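Local coordinates for restriction endonuclease Hpy99I (Helicobacter pylori, PDB 3GOX), which recognises and cuts a specific pseudopalindromic DNA sequence as a type II restriction endonuclease of the beta-beta-alpha-Me class, at residues Ala131-Cys143 and Arg167-Gly179. Residues are numbered along the deposited sequence; the frame is centred on the assembly and turned at random. Where two conformers were deposited one is given.
Sequences APPKGSVFTCPIC and REWICDSCNTGLG. With ZN (zinc ion), chain F; NA (sodium ion), chain G; nucleotides of chain D.
Cys140 SG is gripped three times: it binds the zinc ion at 2.3 Å and accepts hydrogen bonds from Cys171 N across the contact (3.5 Å, 171°) and from Ile142 N of its own loop. Zinc here ties two CxxC pairs together, Cys140 with Cys143 and Cys171 with Cys174, joining the 137-139 hairpin to the strand-to-helix junction of the beta-beta-alpha-Me motif. The two N-H groups probably temper the charge of the metal-bound thiolate and help to fix the direction of the sulfur. Cys171 SG, at the helix N-cap, accepts a capping bond from Cys174 N at 3.4 Å; its chi1 of 78° keeps it within range of both metal and helix.

That helix, 172-180, carries Asn175 to the sodium ion and to O3' of DG7 of chain D; Asp158 completes the protein share of the sodium site. Next to the cluster, Ile142 CB lies near Cys174 SG, and its CD1 reaches Ile170 CG2 at 3.9 Å. Pro141 CG touches Glu168 OE1 at 3.4 Å, while OE2 is hydrogen-bonded to Tyr198 OH of the second subunit.

Farther out, Trp169 NE1 is held by Met127 O, while Ala131 CA and Pro132 CD sit over one face of the indole. Pro132 CD stands 3.6 Å from the centroid of the five-membered ring, a CH-pi contact. At the edge of the Phe138 ring, in its plane, lies Trp169 O, 3.5 Å from CZ.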
loop_
_atom_site.group_PDB
_atom_site.type_symbol
_atom_site.label_atom_id
_atom_site.label_comp_id
_atom_site.label_asym_id
_atom_site.label_seq_id
_atom_site.Cartn_x
_atom_site.Cartn_y
_atom_site.Cartn_z
ATOM N N ALA A 131 1.318 11.876 21.010
ATOM C CA ALA A 131 1.297 10.522 20.449
ATOM C C ALA A 131 0.267 9.645 21.162
ATOM O O ALA A 131 0.215 9.618 22.387
ATOM C CB ALA A 131 2.665 9.898 20.563
ATOM N N PRO A 132 -0.571 8.932 20.395
ATOM C CA PRO A 132 -1.420 7.912 21.010
ATOM C C PRO A 132 -0.585 6.893 21.788
ATOM O O PRO A 132 0.363 6.329 21.232
ATOM C CB PRO A 132 -2.093 7.260 19.791
ATOM C CG PRO A 132 -2.127 8.339 18.794
ATOM C CD PRO A 132 -0.816 9.025 18.943
ATOM N N PRO A 133 -0.915 6.671 23.073
ATOM C CA PRO A 133 -0.120 5.704 23.822
ATOM C C PRO A 133 -0.165 4.282 23.239
ATOM O O PRO A 133 -1.195 3.840 22.729
ATOM C CB PRO A 133 -0.754 5.745 25.220
ATOM C CG PRO A 133 -1.415 7.097 25.312
ATOM C CD PRO A 133 -1.938 7.310 23.917
ATOM N N LYS A 134 0.964 3.583 23.292
ATOM C CA LYS A 134 1.001 2.162 22.961
ATOM C C LYS A 134 -0.051 1.439 23.800
ATOM O O LYS A 134 -0.205 1.706 24.985
ATOM C CB LYS A 134 2.396 1.588 23.227
ATOM C CG LYS A 134 2.477 0.069 23.362
ATOM C CD LYS A 134 2.292 -0.666 22.034
ATOM C CE LYS A 134 3.384 -1.710 21.855
ATOM N NZ LYS A 134 4.742 -1.082 21.885
ATOM N N GLY A 135 -0.800 0.540 23.170
ATOM C CA GLY A 135 -1.843 -0.194 23.875
ATOM C C GLY A 135 -3.120 0.580 24.133
ATOM O O GLY A 135 -3.987 0.086 24.826
ATOM N N SER A 136 -3.250 1.784 23.600
ATOM C CA SER A 136 -4.507 2.514 23.684
ATOM C C SER A 136 -5.423 2.176 22.522
ATOM O O SER A 136 -4.984 1.694 21.481
ATOM C CB SER A 136 -4.297 4.024 23.740
ATOM O OG SER A 136 -3.700 4.522 22.579
ATOM N N VAL A 137 -6.710 2.425 22.711
ATOM C CA VAL A 137 -7.680 2.304 21.633
ATOM C C VAL A 137 -7.703 3.594 20.813
ATOM O O VAL A 137 -7.992 4.682 21.335
ATOM C CB VAL A 137 -9.067 1.953 22.183
ATOM C CG1 VAL A 137 -10.096 1.933 21.039
ATOM C CG2 VAL A 137 -9.022 0.627 22.925
ATOM N N PHE A 138 -7.376 3.449 19.534
ATOM C CA PHE A 138 -7.210 4.545 18.584
ATOM C C PHE A 138 -8.244 4.400 17.466
ATOM O O PHE A 138 -8.607 3.285 17.100
ATOM C CB PHE A 138 -5.810 4.419 17.987
ATOM C CG PHE A 138 -5.474 5.446 16.945
ATOM C CD1 PHE A 138 -5.174 6.750 17.305
ATOM C CD2 PHE A 138 -5.409 5.094 15.602
ATOM C CE1 PHE A 138 -4.844 7.690 16.347
ATOM C CE2 PHE A 138 -5.064 6.030 14.645
ATOM C CZ PHE A 138 -4.786 7.322 15.019
ATOM N N THR A 139 -8.709 5.526 16.923
ATOM C CA THR A 139 -9.557 5.557 15.731
ATOM C C THR A 139 -8.843 6.411 14.697
ATOM O O THR A 139 -8.619 7.593 14.893
ATOM C CB THR A 139 -10.977 6.081 16.044
ATOM O OG1 THR A 139 -11.504 5.340 17.153
ATOM C CG2 THR A 139 -11.885 5.915 14.824
ATOM N N CYS A 140 -8.474 5.805 13.579
ATOM C CA CYS A 140 -7.719 6.540 12.567
ATOM C C CYS A 140 -8.569 7.642 11.941
ATOM O O CYS A 140 -9.726 7.420 11.590
ATOM C CB CYS A 140 -7.207 5.590 11.482
ATOM S SG CYS A 140 -6.228 6.400 10.173
ATOM N N PRO A 141 -8.020 8.858 11.850
ATOM C CA PRO A 141 -8.839 9.952 11.307
ATOM C C PRO A 141 -9.166 9.855 9.819
ATOM O O PRO A 141 -10.041 10.597 9.344
ATOM C CB PRO A 141 -8.017 11.204 11.611
ATOM C CG PRO A 141 -6.643 10.762 11.810
ATOM C CD PRO A 141 -6.699 9.324 12.306
ATOM N N ILE A 142 -8.489 8.963 9.094
ATOM C CA ILE A 142 -8.729 8.833 7.660
ATOM C C ILE A 142 -9.675 7.669 7.400
ATOM O O ILE A 142 -10.830 7.881 7.019
ATOM C CB ILE A 142 -7.418 8.718 6.862
ATOM C CG1 ILE A 142 -6.558 9.968 7.083
ATOM C CG2 ILE A 142 -7.717 8.516 5.353
ATOM C CD1 ILE A 142 -5.226 9.944 6.385
ATOM N N CYS A 143 -9.219 6.453 7.678
ATOM C CA CYS A 143 -10.002 5.256 7.401
ATOM C C CYS A 143 -11.081 4.959 8.441
ATOM O O CYS A 143 -11.928 4.099 8.202
ATOM C CB CYS A 143 -9.094 4.035 7.254
ATOM S SG CYS A 143 -8.291 3.513 8.782
ATOM N N ARG A 167 1.491 16.479 9.969
ATOM C CA ARG A 167 0.052 16.387 9.777
ATOM C C ARG A 167 -0.492 15.722 11.041
ATOM O O ARG A 167 -0.400 16.328 12.098
ATOM C CB ARG A 167 -0.283 15.680 8.462
ATOM C CG ARG A 167 0.277 16.465 7.267
ATOM C CD ARG A 167 -0.400 16.150 5.941
ATOM N NE ARG A 167 0.096 14.894 5.390
ATOM C CZ ARG A 167 0.686 14.735 4.208
ATOM N NH1 ARG A 167 0.854 15.750 3.369
ATOM N NH2 ARG A 167 1.108 13.531 3.861
ATOM N N GLU A 168 -0.999 14.495 10.965
ATOM C CA GLU A 168 -1.548 13.801 12.138
ATOM C C GLU A 168 -0.972 12.407 12.297
ATOM O O GLU A 168 -0.320 11.868 11.382
ATOM C CB GLU A 168 -3.082 13.718 12.064
ATOM C CG GLU A 168 -3.743 15.092 12.017
ATOM C CD GLU A 168 -5.239 15.076 11.727
ATOM O OE1 GLU A 168 -5.910 14.051 11.974
ATOM O OE2 GLU A 168 -5.754 16.128 11.280
ATOM N N TRP A 169 -1.207 11.843 13.480
ATOM C CA TRP A 169 -1.008 10.430 13.721
ATOM C C TRP A 169 -2.091 9.673 12.980
ATOM O O TRP A 169 -3.280 9.894 13.204
ATOM C CB TRP A 169 -1.057 10.111 15.221
ATOM C CG TRP A 169 0.188 10.537 15.940
ATOM C CD1 TRP A 169 0.415 11.732 16.560
ATOM C CD2 TRP A 169 1.386 9.764 16.110
ATOM N NE1 TRP A 169 1.675 11.750 17.097
ATOM C CE2 TRP A 169 2.291 10.550 16.849
ATOM C CE3 TRP A 169 1.769 8.468 15.725
ATOM C CZ2 TRP A 169 3.562 10.097 17.197
ATOM C CZ3 TRP A 169 3.033 8.018 16.065
ATOM C CH2 TRP A 169 3.915 8.829 16.799
ATOM N N ILE A 170 -1.661 8.774 12.089
ATOM C CA ILE A 170 -2.564 7.973 11.267
ATOM C C ILE A 170 -2.017 6.537 11.217
ATOM O O ILE A 170 -0.855 6.279 11.571
ATOM C CB ILE A 170 -2.732 8.542 9.811
ATOM C CG1 ILE A 170 -1.401 8.564 9.047
ATOM C CG2 ILE A 170 -3.366 9.949 9.837
ATOM C CD1 ILE A 170 -1.548 9.017 7.584
ATOM N N CYS A 171 -2.831 5.593 10.753
ATOM C CA CYS A 171 -2.351 4.214 10.638
ATOM C C CYS A 171 -1.392 4.063 9.451
ATOM O O CYS A 171 -1.449 4.822 8.491
ATOM C CB CYS A 171 -3.512 3.210 10.603
ATOM S SG CYS A 171 -4.379 3.084 9.011
ATOM N N ASP A 172 -0.489 3.100 9.574
ATOM C CA ASP A 172 0.525 2.807 8.537
ATOM C C ASP A 172 -0.145 2.448 7.215
ATOM O O ASP A 172 0.358 2.810 6.156
ATOM C CB ASP A 172 1.443 1.673 9.046
ATOM C CG ASP A 172 2.535 1.266 8.046
ATOM O OD1 ASP A 172 3.577 1.937 7.981
ATOM O OD2 ASP A 172 2.381 0.209 7.388
ATOM N N SER A 173 -1.273 1.757 7.273
ATOM C CA SER A 173 -2.018 1.412 6.056
ATOM C C SER A 173 -2.410 2.676 5.293
ATOM O O SER A 173 -2.162 2.795 4.080
ATOM C CB SER A 173 -3.240 0.592 6.443
ATOM O OG SER A 173 -4.067 0.286 5.348
ATOM N N CYS A 174 -3.025 3.636 5.974
ATOM C CA CYS A 174 -3.403 4.903 5.342
ATOM C C CYS A 174 -2.194 5.684 4.862
ATOM O O CYS A 174 -2.218 6.250 3.771
ATOM C CB CYS A 174 -4.224 5.768 6.310
ATOM S SG CYS A 174 -5.939 5.182 6.436
ATOM N N ASN A 175 -1.138 5.729 5.665
ATOM C CA ASN A 175 0.051 6.494 5.312
ATOM C C ASN A 175 0.685 5.975 4.010
ATOM O O ASN A 175 1.062 6.760 3.131
ATOM C CB ASN A 175 1.072 6.456 6.446
ATOM C CG ASN A 175 2.234 7.390 6.208
ATOM O OD1 ASN A 175 2.043 8.580 6.017
ATOM N ND2 ASN A 175 3.451 6.852 6.230
ATOM N N THR A 176 0.765 4.657 3.889
ATOM C CA THR A 176 1.350 4.038 2.708
ATOM C C THR A 176 0.391 4.082 1.515
ATOM O O THR A 176 0.823 3.913 0.371
ATOM C CB THR A 176 1.845 2.617 3.015
ATOM O OG1 THR A 176 0.807 1.819 3.602
ATOM C CG2 THR A 176 3.062 2.687 3.940
ATOM N N GLY A 177 -0.892 4.333 1.770
ATOM C CA GLY A 177 -1.862 4.651 0.730
ATOM C C GLY A 177 -1.708 6.065 0.191
ATOM O O GLY A 177 -1.775 6.290 -1.029
ATOM N N LEU A 178 -1.518 7.047 1.074
ATOM C CA LEU A 178 -1.258 8.431 0.652
ATOM C C LEU A 178 -0.103 8.456 -0.335
ATOM O O LEU A 178 -0.160 9.157 -1.345
ATOM C CB LEU A 178 -0.896 9.326 1.851
ATOM C CG LEU A 178 -1.951 9.508 2.942
ATOM C CD1 LEU A 178 -1.460 10.454 4.032
ATOM C CD2 LEU A 178 -3.225 9.984 2.375
ATOM N N GLY A 179 0.961 7.718 -0.039
ATOM C CA GLY A 179 2.153 7.737 -0.900
ATOM C C GLY A 179 1.938 7.142 -2.278
ATOM O O GLY A 179 2.563 7.570 -3.271
HETATM ZN ZN ZN F . -6.147 4.591 8.684
HETATM NA NA NA G . 3.203 10.329 5.076
ATOM P P DG D 7 6.273 6.990 -0.532
ATOM O OP1 DG D 7 5.999 8.316 -1.140
ATOM O OP2 DG D 7 7.580 6.330 -0.762
ATOM O "O5'" DG D 7 6.074 7.131 1.043
ATOM C "C5'" DG D 7 4.823 7.550 1.561
ATOM C "C4'" DG D 7 4.805 7.417 3.067
ATOM O "O4'" DG D 7 5.111 6.044 3.418
ATOM C "C3'" DG D 7 5.823 8.261 3.830
ATOM O "O3'" DG D 7 5.308 8.517 5.138
ATOM C "C2'" DG D 7 7.020 7.333 3.907
ATOM C "C1'" DG D 7 6.358 5.972 4.098
ATOM N N9 DG D 7 7.119 4.849 3.546
ATOM C C8 DG D 7 7.988 4.889 2.478
ATOM N N7 DG D 7 8.580 3.746 2.251
ATOM C C5 DG D 7 8.067 2.893 3.219
ATOM C C6 DG D 7 8.360 1.528 3.492
ATOM O O6 DG D 7 9.181 0.788 2.938
ATOM N N1 DG D 7 7.599 1.042 4.552
ATOM C C2 DG D 7 6.689 1.775 5.272
ATOM N N2 DG D 7 6.051 1.114 6.257
ATOM N N3 DG D 7 6.425 3.056 5.047
ATOM C C4 DG D 7 7.144 3.548 4.013
ATOM P P DC D 6 6.527 2.948 -4.863
ATOM O OP1 DC D 6 6.156 3.955 -5.890
ATOM O OP2 DC D 6 7.944 2.560 -4.692
ATOM O "O5'" DC D 6 5.992 3.475 -3.459
ATOM C "C5'" DC D 6 4.651 3.933 -3.318
ATOM C "C4'" DC D 6 4.259 3.921 -1.861
ATOM O "O4'" DC D 6 4.189 2.568 -1.378
ATOM C "C3'" DC D 6 5.273 4.590 -0.949
ATOM O "O3'" DC D 6 5.083 6.010 -0.981
ATOM C "C2'" DC D 6 4.942 3.974 0.398
ATOM C "C1'" DC D 6 4.419 2.574 0.028
ATOM N N1 DC D 6 5.323 1.456 0.338
ATOM C C2 DC D 6 4.823 0.372 1.069
ATOM O O2 DC D 6 3.624 0.370 1.388
ATOM N N3 DC D 6 5.651 -0.646 1.396
ATOM C C4 DC D 6 6.929 -0.620 1.006
ATOM N N4 DC D 6 7.709 -1.646 1.361
ATOM C C5 DC D 6 7.460 0.461 0.239
ATOM C C6 DC D 6 6.631 1.469 -0.067
HETATM O O HOH W 1 2.372 9.625 3.008
HETATM O O HOH W 2 4.193 12.126 3.720
#